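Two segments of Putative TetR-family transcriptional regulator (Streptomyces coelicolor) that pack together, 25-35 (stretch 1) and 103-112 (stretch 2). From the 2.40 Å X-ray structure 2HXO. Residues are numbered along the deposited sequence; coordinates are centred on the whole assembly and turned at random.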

ATOM      1  N   ALA A  25      22.877   9.944  -5.635  1.00 56.05           N
ATOM      2  CA  ALA A  25      21.473   9.974  -6.025  1.00 56.21           C
ATOM      3  C   ALA A  25      20.561   9.894  -4.790  1.00 56.39           C
ATOM      4  O   ALA A  25      19.525  10.565  -4.724  1.00 55.94           O
ATOM      5  N   VAL A  26      20.949   9.075  -3.816  1.00 55.99           N
ATOM      6  CA  VAL A  26      20.172   8.937  -2.590  1.00 56.60           C
ATOM      7  C   VAL A  26      20.098  10.292  -1.863  1.00 57.82           C
ATOM      8  O   VAL A  26      19.012  10.748  -1.488  1.00 57.64           O
ATOM      9  N   GLU A  27      21.251  10.929  -1.674  1.00 58.59           N
ATOM     10  CA  GLU A  27      21.316  12.227  -1.006  1.00 60.56           C
ATOM     11  C   GLU A  27      20.390  13.206  -1.708  1.00 60.49           C
ATOM     12  O   GLU A  27      19.635  13.940  -1.069  1.00 60.39           O
ATOM     13  N   LEU A  28      20.454  13.213  -3.033  1.00 60.37           N
ATOM     14  CA  LEU A  28      19.613  14.093  -3.825  1.00 60.85           C
ATOM     15  C   LEU A  28      18.149  13.710  -3.665  1.00 60.94           C
ATOM     16  O   LEU A  28      17.293  14.573  -3.495  1.00 61.69           O
ATOM     17  N   LEU A  29      17.860  12.413  -3.717  1.00 60.67           N
ATOM     18  CA  LEU A  29      16.485  11.955  -3.575  1.00 60.58           C
ATOM     19  C   LEU A  29      15.917  12.371  -2.222  1.00 60.06           C
ATOM     20  O   LEU A  29      14.729  12.682  -2.107  1.00 59.73           O
ATOM     21  N   ASP A  30      16.774  12.382  -1.207  1.00 59.74           N
ATOM     22  CA  ASP A  30      16.365  12.754   0.142  1.00 60.14           C
ATOM     23  C   ASP A  30      16.075  14.246   0.275  1.00 61.44           C
ATOM     24  O   ASP A  30      15.153  14.644   0.993  1.00 60.93           O
ATOM     25  N   THR A  31      16.855  15.065  -0.430  1.00 63.03           N
ATOM     26  CA  THR A  31      16.714  16.522  -0.374  1.00 63.93           C
ATOM     27  C   THR A  31      15.809  17.140  -1.442  1.00 63.98           C
ATOM     28  O   THR A  31      14.862  17.853  -1.113  1.00 64.30           O
ATOM     29  N   VAL A  32      16.096  16.873  -2.713  1.00 64.17           N
ATOM     30  CA  VAL A  32      15.297  17.438  -3.798  1.00 64.42           C
ATOM     31  C   VAL A  32      14.259  16.499  -4.411  1.00 64.94           C
ATOM     32  O   VAL A  32      13.441  16.925  -5.235  1.00 64.86           O
ATOM     33  N   GLY A  33      14.286  15.229  -4.014  1.00 65.66           N
ATOM     34  CA  GLY A  33      13.328  14.268  -4.536  1.00 66.86           C
ATOM     35  C   GLY A  33      13.647  13.697  -5.909  1.00 67.70           C
ATOM     36  O   GLY A  33      14.737  13.896  -6.449  1.00 66.34           O
ATOM     37  N   GLU A  34      12.683  12.984  -6.481  1.00 69.25           N
ATOM     38  CA  GLU A  34      12.867  12.373  -7.788  1.00 71.45           C
ATOM     39  C   GLU A  34      13.119  13.444  -8.835  1.00 72.12           C
ATOM     40  O   GLU A  34      14.157  13.444  -9.499  1.00 72.66           O
ATOM     41  N   ARG A  35      12.162  14.357  -8.980  1.00 72.71           N
ATOM     42  CA  ARG A  35      12.282  15.448  -9.943  1.00 72.99           C
ATOM     43  C   ARG A  35      13.608  16.187  -9.785  1.00 71.93           C
ATOM     44  O   ARG A  35      14.164  16.689 -10.761  1.00 72.66           O
ATOM     45  N   GLU A 103      10.755   5.337   5.969  1.00 52.20           N
ATOM     46  CA  GLU A 103      10.542   6.416   6.917  1.00 53.48           C
ATOM     47  C   GLU A 103      11.714   7.389   6.819  1.00 54.07           C
ATOM     48  O   GLU A 103      11.542   8.611   6.920  1.00 53.42           O
ATOM     49  N   ALA A 104      12.905   6.841   6.608  1.00 53.07           N
ATOM     50  CA  ALA A 104      14.104   7.657   6.480  1.00 52.88           C
ATOM     51  C   ALA A 104      14.210   8.235   5.067  1.00 53.75           C
ATOM     52  O   ALA A 104      14.822   9.288   4.857  1.00 55.24           O
ATOM     53  N   HIS A 105      13.608   7.545   4.102  1.00 53.64           N
ATOM     54  CA  HIS A 105      13.629   7.972   2.706  1.00 52.41           C
ATOM     55  C   HIS A 105      12.212   7.939   2.127  1.00 53.50           C
ATOM     56  O   HIS A 105      11.775   6.927   1.578  1.00 53.59           O
ATOM     57  N   PRO A 106      11.480   9.055   2.237  1.00 54.37           N
ATOM     58  CA  PRO A 106      10.104   9.196   1.744  1.00 54.44           C
ATOM     59  C   PRO A 106       9.882   8.736   0.313  1.00 53.88           C
ATOM     60  O   PRO A 106       8.859   8.125  -0.008  1.00 54.28           O
ATOM     61  N   TRP A 107      10.838   9.047  -0.550  1.00 53.71           N
ATOM     62  CA  TRP A 107      10.747   8.663  -1.956  1.00 53.41           C
ATOM     63  C   TRP A 107      10.737   7.136  -2.158  1.00 53.44           C
ATOM     64  O   TRP A 107      10.239   6.642  -3.171  1.00 54.23           O
ATOM     65  N   LEU A 108      11.273   6.394  -1.192  1.00 53.17           N
ATOM     66  CA  LEU A 108      11.349   4.937  -1.297  1.00 54.03           C
ATOM     67  C   LEU A 108      10.033   4.220  -1.580  1.00 54.95           C
ATOM     68  O   LEU A 108       9.987   3.314  -2.415  1.00 55.47           O
ATOM     69  N   ALA A 109       8.969   4.611  -0.888  1.00 55.06           N
ATOM     70  CA  ALA A 109       7.672   3.966  -1.072  1.00 56.70           C
ATOM     71  C   ALA A 109       7.183   4.005  -2.516  1.00 57.67           C
ATOM     72  O   ALA A 109       6.651   3.021  -3.027  1.00 57.42           O
ATOM     73  N   THR A 110       7.363   5.149  -3.168  1.00 58.66           N
ATOM     74  CA  THR A 110       6.938   5.313  -4.549  1.00 60.09           C
ATOM     75  C   THR A 110       7.772   4.447  -5.489  1.00 59.72           C
ATOM     76  O   THR A 110       7.246   3.854  -6.431  1.00 59.01           O
ATOM     77  N   GLN A 111       9.075   4.375  -5.229  1.00 59.30           N
ATOM     78  CA  GLN A 111       9.960   3.588  -6.072  1.00 58.48           C
ATOM     79  C   GLN A 111       9.667   2.099  -5.994  1.00 58.15           C
ATOM     80  O   GLN A 111       9.820   1.384  -6.985  1.00 56.95           O
ATOM     81  N   LEU A 112       9.241   1.633  -4.822  1.00 57.72           N
ATOM     82  CA  LEU A 112       8.912   0.223  -4.645  1.00 57.62           C
ATOM     83  C   LEU A 112       7.668  -0.149  -5.457  1.00 58.42           C
ATOM     84  O   LEU A 112       7.592  -1.234  -6.038  1.00 57.70           O
TER

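The contact between these two segments is small, 361 Å² counting both sides, and it centres on Trp107, which gives up 102 Å², more than any other residue. The axes of helix 25-31 and helix 107-112 come no closer than 11.3 Å and run at 110° to each other, so large side chains must bridge the gap. Among CA atoms, the nearest pair is Asp30 and His105, 6.1 Å apart, and the polar part of the contact gathers there.

Trp107 points toward the first stretch from CA to CB, and with chi1 at 54° (p) and chi2 at -91° its indole lies against the helix. Leu29, also pointing toward its partner, covers one face of that ring: its CB sits 3.5 Å from the centroid of the five-membered ring and only 10° off the ring normal, the geometry of a CH-pi contact. The same CB is 3.6 Å from Trp107 CE2. Leu29 adopts chi1 m and chi2 t. Val26, with chi1 t, meets the indole at its edge instead, CG1 lying 4.2 Å from Trp107 CZ2, and that methyl also comes within 3.7 Å of His105 CE1, so one carbon touches both rings.

The ring nitrogen of Trp107 would be costly to bury without a partner, and Asp30 supplies one. Trp107 NE1 donates to Asp30 OD2 at 2.6 Å with an N-H...acceptor angle of 167°, a short and nearly linear hydrogen bond that approaches the indole at its edge, near the ring plane. The same oxygen accepts a second hydrogen bond, from His105 ND1, at 2.8 Å; here the angle is 131°, so the bond is distinctly more bent. Asp30 CA-to-CB points sideways, but chi1 of -71° (m) helps carry the carboxylate in to the other stretch. His105 likewise starts sideways, and with chi1 m and chi2 at -105° its ring comes nearer. Asp30 OD2 is thus a shared acceptor that ties the two rings to one point on the helix. Asp30 OD1 lies 3.3 Å from His105 ND1, a distance that leaves its role open.

A second polar approach lies farther along, where Glu34 and Gln111 meet. Glu34 starts sideways, and its extended chi1 t and chi2 t are followed by chi3 at -46°, bringing its end nearer; Gln111 points toward the first stretch from CA to CB, with chi1 m and chi2 m. Glu34 OE1 and Gln111 NE2 are 2.8 Å apart, yet the angle is poor and the pair does not qualify as a hydrogen bond. Proximity alone therefore does not satisfy either atom.

Several backbone groups are paired within their own stretch. Asp30 N donates to Val26 O at 2.8 Å, and Gln111 N to Trp107 O at 3.3 Å, while Leu29 O accepts a weak bond from Gly33 N at 3.2 Å and lies 3.3 Å from Trp107 CD1. The coordinates here include no water or bound group; the two hydrogen bonds to Asp30 OD2 are direct, as their lengths of 2.6 Å from Trp107 NE1 and 2.8 Å from His105 ND1 attest.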

ATOM      1  CB  ALA A  25      21.174   8.824  -6.986  1.00 55.65           C
ATOM      2  CB  VAL A  26      20.800   7.877  -1.644  1.00 56.29           C
ATOM      3  CG1 VAL A  26      20.050   7.858  -0.309  1.00 55.77           C
ATOM      4  CG2 VAL A  26      20.751   6.500  -2.297  1.00 55.20           C
ATOM      5  CB  GLU A  27      22.746  12.775  -1.040  1.00 62.34           C
ATOM      6  CG  GLU A  27      23.780  11.863  -0.410  1.00 65.78           C
ATOM      7  CD  GLU A  27      25.193  12.386  -0.570  1.00 67.98           C
ATOM      8  OE1 GLU A  27      25.622  12.619  -1.725  1.00 69.51           O
ATOM      9  OE2 GLU A  27      25.878  12.562   0.461  1.00 69.98           O
ATOM     10  CB  LEU A  28      20.014  14.023  -5.305  1.00 61.34           C
ATOM     11  CG  LEU A  28      21.394  14.597  -5.658  1.00 61.83           C
ATOM     12  CD1 LEU A  28      21.703  14.339  -7.131  1.00 61.86           C
ATOM     13  CD2 LEU A  28      21.416  16.096  -5.356  1.00 61.53           C
ATOM     14  CB  LEU A  29      16.411  10.431  -3.740  1.00 60.04           C
ATOM     15  CG  LEU A  29      16.478   9.905  -5.182  1.00 59.38           C
ATOM     16  CD1 LEU A  29      16.556   8.391  -5.178  1.00 57.97           C
ATOM     17  CD2 LEU A  29      15.257  10.367  -5.961  1.00 58.24           C
ATOM     18  CB  ASP A  30      17.455  12.363   1.145  1.00 59.26           C
ATOM     19  CG  ASP A  30      17.567  10.860   1.338  1.00 58.72           C
ATOM     20  OD1 ASP A  30      18.552  10.412   1.958  1.00 56.58           O
ATOM     21  OD2 ASP A  30      16.666  10.127   0.879  1.00 59.16           O
ATOM     22  CB  THR A  31      18.093  17.191  -0.461  1.00 64.17           C
ATOM     23  OG1 THR A  31      18.715  16.815  -1.697  1.00 66.28           O
ATOM     24  CG2 THR A  31      18.986  16.739   0.693  1.00 64.02           C
ATOM     25  CB  VAL A  32      16.204  17.992  -4.934  1.00 64.40           C
ATOM     26  CG1 VAL A  32      16.943  19.237  -4.449  1.00 64.92           C
ATOM     27  CG2 VAL A  32      17.201  16.941  -5.380  1.00 63.93           C
ATOM     28  CB  GLU A  34      11.636  11.551  -8.172  1.00 72.62           C
ATOM     29  CG  GLU A  34      11.908  10.555  -9.279  1.00 75.87           C
ATOM     30  CD  GLU A  34      10.704   9.692  -9.603  1.00 77.95           C
ATOM     31  OE1 GLU A  34      10.066   9.183  -8.655  1.00 79.34           O
ATOM     32  OE2 GLU A  34      10.403   9.512 -10.804  1.00 78.89           O
ATOM     33  CB  ARG A  35      11.123  16.436  -9.770  1.00 74.80           C
ATOM     34  CG  ARG A  35       9.836  16.043 -10.482  1.00 77.64           C
ATOM     35  CD  ARG A  35       9.901  16.387 -11.970  1.00 80.52           C
ATOM     36  NE  ARG A  35       8.634  16.127 -12.655  1.00 83.13           N
ATOM     37  CZ  ARG A  35       8.330  16.571 -13.873  1.00 84.29           C
ATOM     38  NH1 ARG A  35       9.203  17.306 -14.555  1.00 84.36           N
ATOM     39  NH2 ARG A  35       7.150  16.281 -14.412  1.00 84.77           N
ATOM     40  CB  GLU A 103      10.428   5.824   8.324  1.00 56.16           C
ATOM     41  CG  GLU A 103      10.341   6.825   9.454  1.00 59.55           C
ATOM     42  CD  GLU A 103       9.575   6.262  10.645  1.00 62.50           C
ATOM     43  OE1 GLU A 103       8.322   6.273  10.596  1.00 62.67           O
ATOM     44  OE2 GLU A 103      10.220   5.795  11.617  1.00 63.32           O
ATOM     45  CB  ALA A 104      15.339   6.821   6.797  1.00 51.57           C
ATOM     46  CB  HIS A 105      14.533   7.046   1.887  1.00 51.94           C
ATOM     47  CG  HIS A 105      15.946   6.964   2.383  1.00 51.69           C
ATOM     48  ND1 HIS A 105      17.090   7.509   1.907  1.00 52.50           N
ATOM     49  CD2 HIS A 105      16.313   6.209   3.475  1.00 53.31           C
ATOM     50  CE1 HIS A 105      18.118   7.070   2.710  1.00 51.21           C
ATOM     51  NE2 HIS A 105      17.621   6.286   3.649  1.00 52.89           N
ATOM     52  CB  PRO A 106       9.831  10.688   1.918  1.00 55.21           C
ATOM     53  CG  PRO A 106      10.641  11.022   3.141  1.00 55.43           C
ATOM     54  CD  PRO A 106      11.943  10.304   2.868  1.00 54.97           C
ATOM     55  CB  TRP A 107      11.923   9.265  -2.727  1.00 51.60           C
ATOM     56  CG  TRP A 107      13.268   8.921  -2.128  1.00 49.40           C
ATOM     57  CD1 TRP A 107      13.958   9.636  -1.190  1.00 47.95           C
ATOM     58  CD2 TRP A 107      14.065   7.762  -2.412  1.00 48.56           C
ATOM     59  NE1 TRP A 107      15.138   8.999  -0.874  1.00 46.69           N
ATOM     60  CE2 TRP A 107      15.228   7.846  -1.608  1.00 47.57           C
ATOM     61  CE3 TRP A 107      13.911   6.661  -3.267  1.00 48.11           C
ATOM     62  CZ2 TRP A 107      16.233   6.866  -1.634  1.00 47.80           C
ATOM     63  CZ3 TRP A 107      14.914   5.685  -3.293  1.00 46.48           C
ATOM     64  CH2 TRP A 107      16.059   5.798  -2.481  1.00 46.68           C
ATOM     65  CB  LEU A 108      11.973   4.338  -0.032  1.00 52.94           C
ATOM     66  CG  LEU A 108      12.408   2.872  -0.161  1.00 52.97           C
ATOM     67  CD1 LEU A 108      13.519   2.760  -1.203  1.00 52.42           C
ATOM     68  CD2 LEU A 108      12.911   2.349   1.171  1.00 52.50           C
ATOM     69  CB  ALA A 109       6.635   4.610  -0.158  1.00 57.29           C
ATOM     70  CB  THR A 110       7.058   6.792  -4.998  1.00 62.01           C
ATOM     71  OG1 THR A 110       6.214   7.609  -4.175  1.00 64.46           O
ATOM     72  CG2 THR A 110       6.631   6.950  -6.458  1.00 62.04           C
ATOM     73  CB  GLN A 111      11.420   3.864  -5.713  1.00 58.79           C
ATOM     74  CG  GLN A 111      11.895   5.220  -6.193  1.00 59.39           C
ATOM     75  CD  GLN A 111      11.535   5.454  -7.644  1.00 60.05           C
ATOM     76  OE1 GLN A 111      11.838   4.629  -8.505  1.00 60.44           O
ATOM     77  NE2 GLN A 111      10.880   6.580  -7.924  1.00 60.28           N
ATOM     78  CB  LEU A 112       8.682  -0.086  -3.168  1.00 56.37           C
ATOM     79  CG  LEU A 112       9.901  -0.018  -2.247  1.00 56.28           C
ATOM     80  CD1 LEU A 112       9.443  -0.165  -0.804  1.00 55.35           C
ATOM     81  CD2 LEU A 112      10.898  -1.112  -2.608  1.00 54.82           C
TER